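Side-chain contact in UDP-L-Rhamnose Synthase (PDB 7JID), which is a viral UDP-L-rhamnose synthase that binds NADP and a UDP-linked 6-deoxy sugar and probably carries out the epimerisation and NADPH-dependent reduction that yield UDP-L-rhamnose: residues E226-I231 with P237-E242. Numbering follows the deposited sequence.
With EDO (1,2-ethanediol), chain H.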
ATOM      1  N   GLU A 226       2.380 -21.340 -28.296  1.00  9.09           N
ATOM      2  CA  GLU A 226       1.608 -20.988 -29.515  1.00  8.68           C
ATOM      3  C   GLU A 226       2.271 -19.788 -30.212  1.00  8.43           C
ATOM      4  O   GLU A 226       2.361 -19.771 -31.454  1.00 10.28           O
ATOM      5  CB  GLU A 226       0.153 -20.641 -29.224  1.00  8.34           C
ATOM      6  CG  GLU A 226      -0.722 -21.822 -28.908  1.00  9.00           C
ATOM      7  CD  GLU A 226      -2.074 -21.385 -28.405  1.00  9.61           C
ATOM      8  OE1 GLU A 226      -2.087 -20.779 -27.354  1.00  9.70           O
ATOM      9  OE2 GLU A 226      -3.090 -21.656 -29.062  1.00 12.83           O
ATOM     10  N   ILE A 227       2.750 -18.803 -29.444  1.00  8.93           N
ATOM     11  CA  ILE A 227       3.404 -17.589 -29.990  1.00  7.93           C
ATOM     12  C   ILE A 227       4.719 -17.978 -30.671  1.00  9.63           C
ATOM     13  O   ILE A 227       4.903 -17.592 -31.842  1.00 10.60           O
ATOM     14  CB  ILE A 227       3.661 -16.527 -28.907  1.00  8.08           C
ATOM     15  CG1 ILE A 227       2.342 -15.989 -28.373  1.00  8.29           C
ATOM     16  CG2 ILE A 227       4.537 -15.408 -29.493  1.00  8.03           C
ATOM     17  CD1 ILE A 227       2.533 -15.227 -27.105  1.00  8.89           C
ATOM     18  N   LEU A 228       5.546 -18.786 -30.030  1.00  9.76           N
ATOM     19  CA  LEU A 228       6.860 -19.133 -30.622  1.00 10.69           C
ATOM     20  C   LEU A 228       6.588 -19.985 -31.862  1.00 10.86           C
ATOM     21  O   LEU A 228       7.337 -19.856 -32.794  1.00 12.01           O
ATOM     22  CB  LEU A 228       7.743 -19.840 -29.597  1.00 11.82           C
ATOM     23  CG  LEU A 228       8.194 -18.902 -28.486  1.00 12.50           C
ATOM     24  CD1 LEU A 228       8.737 -19.683 -27.309  1.00 13.53           C
ATOM     25  CD2 LEU A 228       9.198 -17.877 -29.006  1.00 12.99           C
ATOM     26  N   SER A 229       5.607 -20.879 -31.799  1.00 10.57           N
ATOM     27  CA  SER A 229       5.199 -21.705 -32.981  1.00 11.26           C
ATOM     28  C   SER A 229       4.777 -20.802 -34.167  1.00 13.36           C
ATOM     29  O   SER A 229       5.146 -21.107 -35.322  1.00 12.97           O
ATOM     30  CB  SER A 229       4.155 -22.711 -32.609  1.00 11.32           C
ATOM     31  OG  SER A 229       4.669 -23.688 -31.726  1.00 11.62           O
ATOM     32  N   LEU A 230       4.037 -19.709 -33.953  1.00 12.70           N
ATOM     33  CA  LEU A 230       3.712 -18.791 -35.077  1.00 14.26           C
ATOM     34  C   LEU A 230       4.963 -18.133 -35.636  1.00 15.15           C
ATOM     35  O   LEU A 230       5.067 -18.000 -36.860  1.00 14.53           O
ATOM     36  CB  LEU A 230       2.737 -17.731 -34.611  1.00 13.72           C
ATOM     37  CG  LEU A 230       1.310 -18.212 -34.419  1.00 15.94           C
ATOM     38  CD1 LEU A 230       0.500 -17.147 -33.706  1.00 17.53           C
ATOM     39  CD2 LEU A 230       0.680 -18.572 -35.771  1.00 16.54           C
ATOM     40  N   ILE A 231       5.881 -17.712 -34.772  1.00 13.91           N
ATOM     41  CA  ILE A 231       7.112 -17.046 -35.267  1.00 14.34           C
ATOM     42  C   ILE A 231       7.874 -18.069 -36.111  1.00 16.07           C
ATOM     43  O   ILE A 231       8.327 -17.717 -37.211  1.00 16.77           O
ATOM     44  CB  ILE A 231       7.929 -16.523 -34.081  1.00 14.78           C
ATOM     45  CG1 ILE A 231       7.197 -15.363 -33.413  1.00 15.36           C
ATOM     46  CG2 ILE A 231       9.331 -16.183 -34.535  1.00 14.45           C
ATOM     47  CD1 ILE A 231       7.761 -14.949 -32.063  1.00 16.16           C
ATOM     48  N   PRO A 237      11.840 -21.033 -39.691  1.00 19.57           N
ATOM     49  CA  PRO A 237      11.659 -22.478 -39.655  1.00 20.07           C
ATOM     50  C   PRO A 237      12.672 -23.238 -38.782  1.00 20.17           C
ATOM     51  O   PRO A 237      12.343 -24.291 -38.300  1.00 21.45           O
ATOM     52  CB  PRO A 237      11.827 -22.897 -41.135  1.00 21.81           C
ATOM     53  CG  PRO A 237      12.576 -21.759 -41.783  1.00 22.29           C
ATOM     54  CD  PRO A 237      12.183 -20.511 -41.022  1.00 21.64           C
ATOM     55  N   ASN A 238      13.813 -22.615 -38.514  1.00 22.97           N
ATOM     56  CA  ASN A 238      14.918 -23.172 -37.692  1.00 24.04           C
ATOM     57  C   ASN A 238      14.578 -23.006 -36.196  1.00 22.05           C
ATOM     58  O   ASN A 238      15.227 -23.682 -35.369  1.00 23.67           O
ATOM     59  CB  ASN A 238      16.266 -22.524 -38.059  1.00 25.00           C
ATOM     60  CG  ASN A 238      16.757 -22.861 -39.455  1.00 24.32           C
ATOM     61  OD1 ASN A 238      16.887 -21.976 -40.314  1.00 25.10           O
ATOM     62  ND2 ASN A 238      17.041 -24.132 -39.671  1.00 22.57           N
ATOM     63  N   LEU A 239      13.582 -22.172 -35.843  1.00 17.01           N
ATOM     64  CA  LEU A 239      13.391 -21.733 -34.436  1.00 16.09           C
ATOM     65  C   LEU A 239      13.005 -22.945 -33.601  1.00 15.01           C
ATOM     66  O   LEU A 239      12.034 -23.638 -33.968  1.00 18.94           O
ATOM     67  CB  LEU A 239      12.281 -20.678 -34.335  1.00 15.19           C
ATOM     68  CG  LEU A 239      12.118 -20.075 -32.936  1.00 16.50           C
ATOM     69  CD1 LEU A 239      13.368 -19.356 -32.508  1.00 18.10           C
ATOM     70  CD2 LEU A 239      10.928 -19.134 -32.877  1.00 16.41           C
ATOM     71  N   THR A 240      13.725 -23.126 -32.487  1.00 16.22           N
ATOM     72  CA  THR A 240      13.483 -24.176 -31.473  1.00 16.34           C
ATOM     73  C   THR A 240      13.699 -23.535 -30.091  1.00 15.96           C
ATOM     74  O   THR A 240      14.387 -22.469 -29.971  1.00 17.23           O
ATOM     75  CB  THR A 240      14.384 -25.398 -31.708  1.00 19.96           C
ATOM     76  OG1 THR A 240      15.746 -24.995 -31.612  1.00 19.83           O
ATOM     77  CG2 THR A 240      14.138 -26.038 -33.050  1.00 19.35           C
ATOM     78  N   TRP A 241      13.081 -24.121 -29.092  1.00 15.87           N
ATOM     79  CA  TRP A 241      13.211 -23.642 -27.704  1.00 15.71           C
ATOM     80  C   TRP A 241      13.043 -24.817 -26.749  1.00 15.29           C
ATOM     81  O   TRP A 241      12.388 -25.815 -27.101  1.00 16.74           O
ATOM     82  CB  TRP A 241      12.219 -22.500 -27.426  1.00 15.42           C
ATOM     83  CG  TRP A 241      10.790 -22.871 -27.622  1.00 14.46           C
ATOM     84  CD1 TRP A 241       9.911 -23.286 -26.672  1.00 14.77           C
ATOM     85  CD2 TRP A 241      10.062 -22.892 -28.871  1.00 14.78           C
ATOM     86  NE1 TRP A 241       8.689 -23.535 -27.224  1.00 15.38           N
ATOM     87  CE2 TRP A 241       8.748 -23.295 -28.569  1.00 14.47           C
ATOM     88  CE3 TRP A 241      10.362 -22.577 -30.199  1.00 14.98           C
ATOM     89  CZ2 TRP A 241       7.764 -23.440 -29.546  1.00 14.75           C
ATOM     90  CZ3 TRP A 241       9.381 -22.708 -31.165  1.00 13.43           C
ATOM     91  CH2 TRP A 241       8.094 -23.119 -30.831  1.00 14.25           C
ATOM     92  N   GLU A 242      13.579 -24.650 -25.535  1.00 16.07           N
ATOM     93  CA  GLU A 242      13.416 -25.618 -24.433  1.00 18.32           C
ATOM     94  C   GLU A 242      12.272 -25.162 -23.523  1.00 18.13           C
ATOM     95  O   GLU A 242      12.197 -23.957 -23.221  1.00 19.12           O
ATOM     96  CB  GLU A 242      14.725 -25.696 -23.649  1.00 20.56           C
ATOM     97  CG  GLU A 242      14.700 -26.724 -22.538  1.00 21.39           C
ATOM     98  CD  GLU A 242      16.054 -26.949 -21.873  1.00 25.29           C
ATOM     99  OE1 GLU A 242      16.096 -27.712 -20.905  1.00 28.70           O
ATOM    100  OE2 GLU A 242      17.066 -26.360 -22.329  1.00 26.83           O
TER
HETATM  101  C1  EDO H 306      10.695 -27.162 -29.619  1.00 32.39           C
HETATM  102  O1  EDO H 306      11.355 -26.193 -30.373  1.00 23.57           O
HETATM  103  C2  EDO H 306       9.309 -26.765 -29.285  1.00 34.90           C
HETATM  104  O2  EDO H 306       9.072 -26.625 -27.902  1.00 38.76           O
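Leu-228 packs over one face of the Trp-241 indole in a CH-pi contact that joins a returning loop to the helix it has just left. In this Rossmann-type NADP-binding enzyme, helix 224-234 runs out into a turn, and 237-242 comes back along its flank to pair with Ile-185 through the backbone of Glu-242. The CB of Leu-228 sits 3.4 Å from the centroid of the six-membered ring, only 8° off the ring normal, while its CD1 spreads over the five-membered ring, 3.8 Å from Trp-241 CG. One leucine thus covers both halves of the indole. Trp-241 reaches the helix with CG wedged between its own backbone N and carbonyl carbon (chi1 59°). NE1 hydrogen-bonds to Asn-225 OD1, which anchors that edge of the indole; at the far rim Ser-229 OG, itself bonded to Asn-225 O, meets Trp-241 CH2 edge-on at 3.6 Å. Further along, Leu-239 extends CG anti to its backbone N (chi1 -174°) and sets CD2 3.7 Å from Ile-231 CG2; Leu-239 CD2 also lies 3.7 Å from Leu-228 O. The opposite indole face carries a 1,2-ethanediol, probably from the crystallisation liquor, whose O1 accepts a hydrogen bond from Trp-241 N at 3.0 Å.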